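Local coordinates for protein carbon monoxide oxidation system transcription regulator CooA-1 (Carboxydothermus hydrogenoformans, PDB 6CPB) that probably senses carbon monoxide through a bound heme and regulates transcription by binding DNA, this chain being its N-terminal heme domain, at residues Leu66-Phe75 with Asn112-Asn123. Residues are numbered along the deposited sequence; the frame is centred on the assembly and turned at random.
With SO4 (sulfate ion), chain D.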
# COMPACT_ATOMS: atom_id res chain seq x y z
N LEU A 66 -9.82 -7.15 -6.42
CA LEU A 66 -8.48 -6.71 -6.08
C LEU A 66 -7.91 -7.42 -4.87
O LEU A 66 -6.70 -7.67 -4.82
CB LEU A 66 -8.48 -5.20 -5.85
CG LEU A 66 -8.89 -4.33 -7.04
CD1 LEU A 66 -9.14 -2.89 -6.62
CD2 LEU A 66 -7.87 -4.42 -8.14
N ALA A 67 -8.73 -7.73 -3.88
CA ALA A 67 -8.29 -8.48 -2.71
C ALA A 67 -9.52 -8.87 -1.91
O ALA A 67 -10.56 -8.23 -2.01
CB ALA A 67 -7.33 -7.67 -1.81
N ILE A 68 -9.36 -9.91 -1.10
CA ILE A 68 -10.33 -10.30 -0.10
C ILE A 68 -9.70 -10.06 1.26
O ILE A 68 -8.59 -10.54 1.54
CB ILE A 68 -10.76 -11.77 -0.28
CG1 ILE A 68 -11.52 -11.93 -1.59
CG2 ILE A 68 -11.63 -12.21 0.90
CD1 ILE A 68 -11.82 -13.36 -1.96
N LEU A 69 -10.37 -9.24 2.07
CA LEU A 69 -9.88 -8.86 3.39
C LEU A 69 -10.62 -9.65 4.45
O LEU A 69 -11.85 -9.75 4.42
CB LEU A 69 -10.09 -7.37 3.64
CG LEU A 69 -9.52 -6.45 2.57
CD1 LEU A 69 -9.72 -5.02 2.99
CD2 LEU A 69 -8.04 -6.73 2.29
N GLU A 70 -9.86 -10.20 5.38
CA GLU A 70 -10.39 -11.03 6.44
C GLU A 70 -10.57 -10.21 7.71
O GLU A 70 -10.11 -9.06 7.82
CB GLU A 70 -9.43 -12.20 6.72
CG GLU A 70 -9.04 -13.00 5.49
CD GLU A 70 -10.19 -13.83 4.92
OE1 GLU A 70 -11.15 -14.13 5.67
OE2 GLU A 70 -10.14 -14.19 3.72
N ALA A 71 -11.23 -10.81 8.69
CA ALA A 71 -11.32 -10.18 10.00
C ALA A 71 -9.91 -9.92 10.52
O ALA A 71 -9.05 -10.80 10.48
CB ALA A 71 -12.09 -11.09 10.96
N GLY A 72 -9.67 -8.68 10.97
CA GLY A 72 -8.36 -8.24 11.39
C GLY A 72 -7.58 -7.51 10.34
O GLY A 72 -6.44 -7.12 10.61
N ASP A 73 -8.15 -7.29 9.16
CA ASP A 73 -7.53 -6.48 8.12
C ASP A 73 -8.14 -5.09 8.08
O ASP A 73 -9.32 -4.89 8.39
CB ASP A 73 -7.69 -7.11 6.73
CG ASP A 73 -6.77 -8.30 6.49
OD1 ASP A 73 -5.65 -8.34 7.02
OD2 ASP A 73 -7.17 -9.18 5.69
N ILE A 74 -7.33 -4.12 7.66
CA ILE A 74 -7.70 -2.71 7.64
C ILE A 74 -7.52 -2.14 6.23
O ILE A 74 -6.65 -2.57 5.48
CB ILE A 74 -6.82 -1.95 8.68
CG1 ILE A 74 -7.44 -0.62 9.11
CG2 ILE A 74 -5.41 -1.76 8.20
CD1 ILE A 74 -6.78 -0.04 10.35
N PHE A 75 -8.36 -1.17 5.88
CA PHE A 75 -8.30 -0.52 4.57
C PHE A 75 -8.92 0.88 4.72
O PHE A 75 -9.08 1.37 5.84
CB PHE A 75 -8.92 -1.44 3.50
CG PHE A 75 -8.78 -0.95 2.07
CD1 PHE A 75 -7.57 -0.48 1.57
CD2 PHE A 75 -9.87 -0.97 1.22
CE1 PHE A 75 -7.47 -0.01 0.27
CE2 PHE A 75 -9.77 -0.53 -0.08
CZ PHE A 75 -8.57 -0.06 -0.56
N ASN A 112 -0.53 -3.56 9.42
CA ASN A 112 -1.49 -4.30 8.63
C ASN A 112 -1.90 -3.50 7.40
O ASN A 112 -2.08 -4.07 6.31
CB ASN A 112 -2.71 -4.67 9.48
CG ASN A 112 -3.73 -5.45 8.69
OD1 ASN A 112 -4.68 -4.89 8.17
ND2 ASN A 112 -3.51 -6.75 8.59
N MET A 113 -2.03 -2.18 7.53
CA MET A 113 -2.40 -1.36 6.39
C MET A 113 -1.36 -1.45 5.28
O MET A 113 -1.71 -1.51 4.10
CB MET A 113 -2.59 0.08 6.85
CG MET A 113 -3.06 0.98 5.74
SD MET A 113 -3.48 2.61 6.31
CE MET A 113 -5.10 2.30 7.04
N VAL A 114 -0.08 -1.44 5.65
CA VAL A 114 0.99 -1.62 4.66
C VAL A 114 0.85 -2.95 3.95
O VAL A 114 0.98 -3.03 2.72
CB VAL A 114 2.37 -1.48 5.34
CG1 VAL A 114 3.48 -1.99 4.44
CG2 VAL A 114 2.63 -0.03 5.74
N LYS A 115 0.59 -4.02 4.70
CA LYS A 115 0.45 -5.34 4.11
C LYS A 115 -0.72 -5.37 3.12
O LYS A 115 -0.58 -5.88 1.99
CB LYS A 115 0.26 -6.36 5.25
CG LYS A 115 0.23 -7.82 4.84
CD LYS A 115 -1.13 -8.30 4.41
CE LYS A 115 -2.18 -8.20 5.50
NZ LYS A 115 -3.43 -8.90 5.08
N VAL A 116 -1.87 -4.84 3.52
CA VAL A 116 -3.07 -4.83 2.68
C VAL A 116 -2.83 -4.00 1.42
O VAL A 116 -3.14 -4.45 0.30
CB VAL A 116 -4.28 -4.31 3.48
CG1 VAL A 116 -5.45 -4.01 2.56
CG2 VAL A 116 -4.70 -5.30 4.56
N LEU A 117 -2.30 -2.79 1.57
CA LEU A 117 -2.07 -1.93 0.41
C LEU A 117 -1.05 -2.55 -0.53
O LEU A 117 -1.19 -2.45 -1.76
CB LEU A 117 -1.61 -0.54 0.85
CG LEU A 117 -2.68 0.33 1.52
CD1 LEU A 117 -2.04 1.59 2.06
CD2 LEU A 117 -3.82 0.69 0.59
N GLY A 118 -0.01 -3.18 0.02
CA GLY A 118 0.97 -3.84 -0.82
C GLY A 118 0.36 -4.96 -1.64
O GLY A 118 0.68 -5.12 -2.82
N ASP A 119 -0.53 -5.75 -1.02
CA ASP A 119 -1.21 -6.82 -1.74
C ASP A 119 -2.15 -6.27 -2.81
O ASP A 119 -2.20 -6.79 -3.94
CB ASP A 119 -2.00 -7.71 -0.77
CG ASP A 119 -1.13 -8.68 -0.02
OD1 ASP A 119 0.03 -8.92 -0.44
OD2 ASP A 119 -1.61 -9.22 1.00
N LEU A 120 -2.90 -5.21 -2.48
CA LEU A 120 -3.79 -4.60 -3.46
C LEU A 120 -3.00 -4.07 -4.65
O LEU A 120 -3.41 -4.25 -5.81
CB LEU A 120 -4.57 -3.46 -2.80
CG LEU A 120 -5.71 -3.91 -1.90
CD1 LEU A 120 -6.14 -2.76 -1.00
CD2 LEU A 120 -6.89 -4.39 -2.73
N LEU A 121 -1.87 -3.41 -4.39
CA LEU A 121 -1.07 -2.87 -5.47
C LEU A 121 -0.48 -3.99 -6.32
O LEU A 121 -0.51 -3.94 -7.55
CB LEU A 121 0.03 -1.96 -4.92
CG LEU A 121 0.96 -1.36 -5.97
CD1 LEU A 121 0.22 -0.48 -6.97
CD2 LEU A 121 2.08 -0.57 -5.27
N LYS A 122 0.07 -5.02 -5.68
CA LYS A 122 0.57 -6.19 -6.41
C LYS A 122 -0.52 -6.75 -7.33
O LYS A 122 -0.28 -7.01 -8.52
CB LYS A 122 1.03 -7.23 -5.40
CG LYS A 122 1.47 -8.55 -6.02
CD LYS A 122 1.86 -9.54 -4.93
CE LYS A 122 2.09 -10.92 -5.51
NZ LYS A 122 3.16 -10.93 -6.55
N ASN A 123 -1.73 -6.89 -6.81
CA ASN A 123 -2.80 -7.49 -7.58
C ASN A 123 -3.28 -6.58 -8.70
O ASN A 123 -3.65 -7.06 -9.79
CB ASN A 123 -3.95 -7.89 -6.66
CG ASN A 123 -3.58 -9.03 -5.74
OD1 ASN A 123 -2.54 -9.67 -5.92
ND2 ASN A 123 -4.42 -9.28 -4.75
S SO4 D . -1.50 -11.27 8.12
O1 SO4 D . -1.60 -11.71 9.51
O2 SO4 D . -0.36 -10.37 7.99
O3 SO4 D . -1.32 -12.43 7.26
O4 SO4 D . -2.73 -10.57 7.75
O HOH W 1 -4.94 -1.02 3.88
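Asn112 reaches across from the helix and uses both ends of its side-chain amide on the end of the turn and the start of strand 74-76. Asn112 OD1 accepts the backbone N-H of Ile74, N to OD1 2.8 Å, in a bond bent to 137° at the hydrogen. Asn112 ND2 points almost straight at Asp73 OD1, 3.1 Å away, and also bonds Thr6 OG1. CG stands anti to the backbone N, which carries the amide out toward the turn; amide and Asp73 carboxylate are nearly coplanar, and ND2 meets the anti lone pair of OD1. The same oxygen takes a second donor: Lys115 NZ forms a salt bridge with Asp73 OD1 at 3.0 Å, coming from above the carboxylate plane. Lys115, bent at chi2 and chi3, also makes a weak bond to a sulfate that Thr6 holds too. The other carboxylate oxygen, OD2, accepts Glu70 N across the type II turn from Glu70 to Asp73, so the carboxylate is gripped at both oxygens. This turn joins two strands of the cyclic nucleotide-binding (cupin-type) beta-roll. Segment 112-123 of helix 108-135 runs roughly antiparallel to strand 66-70 (146° between their directions) and also packs against the second subunit, where Asp119 OD1 bonds NE2 of His78, the axial ligand in the heme-bound protein. Further along, Asn123 ND2 donates to Leu66 O at 2.8 Å, close to straight at 168°. That carbonyl belongs to a classic beta bulge, where Leu66 and Ala67 both face Val55. Between the polar ends, Leu120 sends CD2 tightly against Ala67 CB, and its CD1 comes obliquely to the Phe75 ring, 3.3 Å from Phe75 CE1, whereas Leu117 CD2 meets the ring's edge. The Ile74 carbonyl accepts from a water whose longer bond goes to Met113 O.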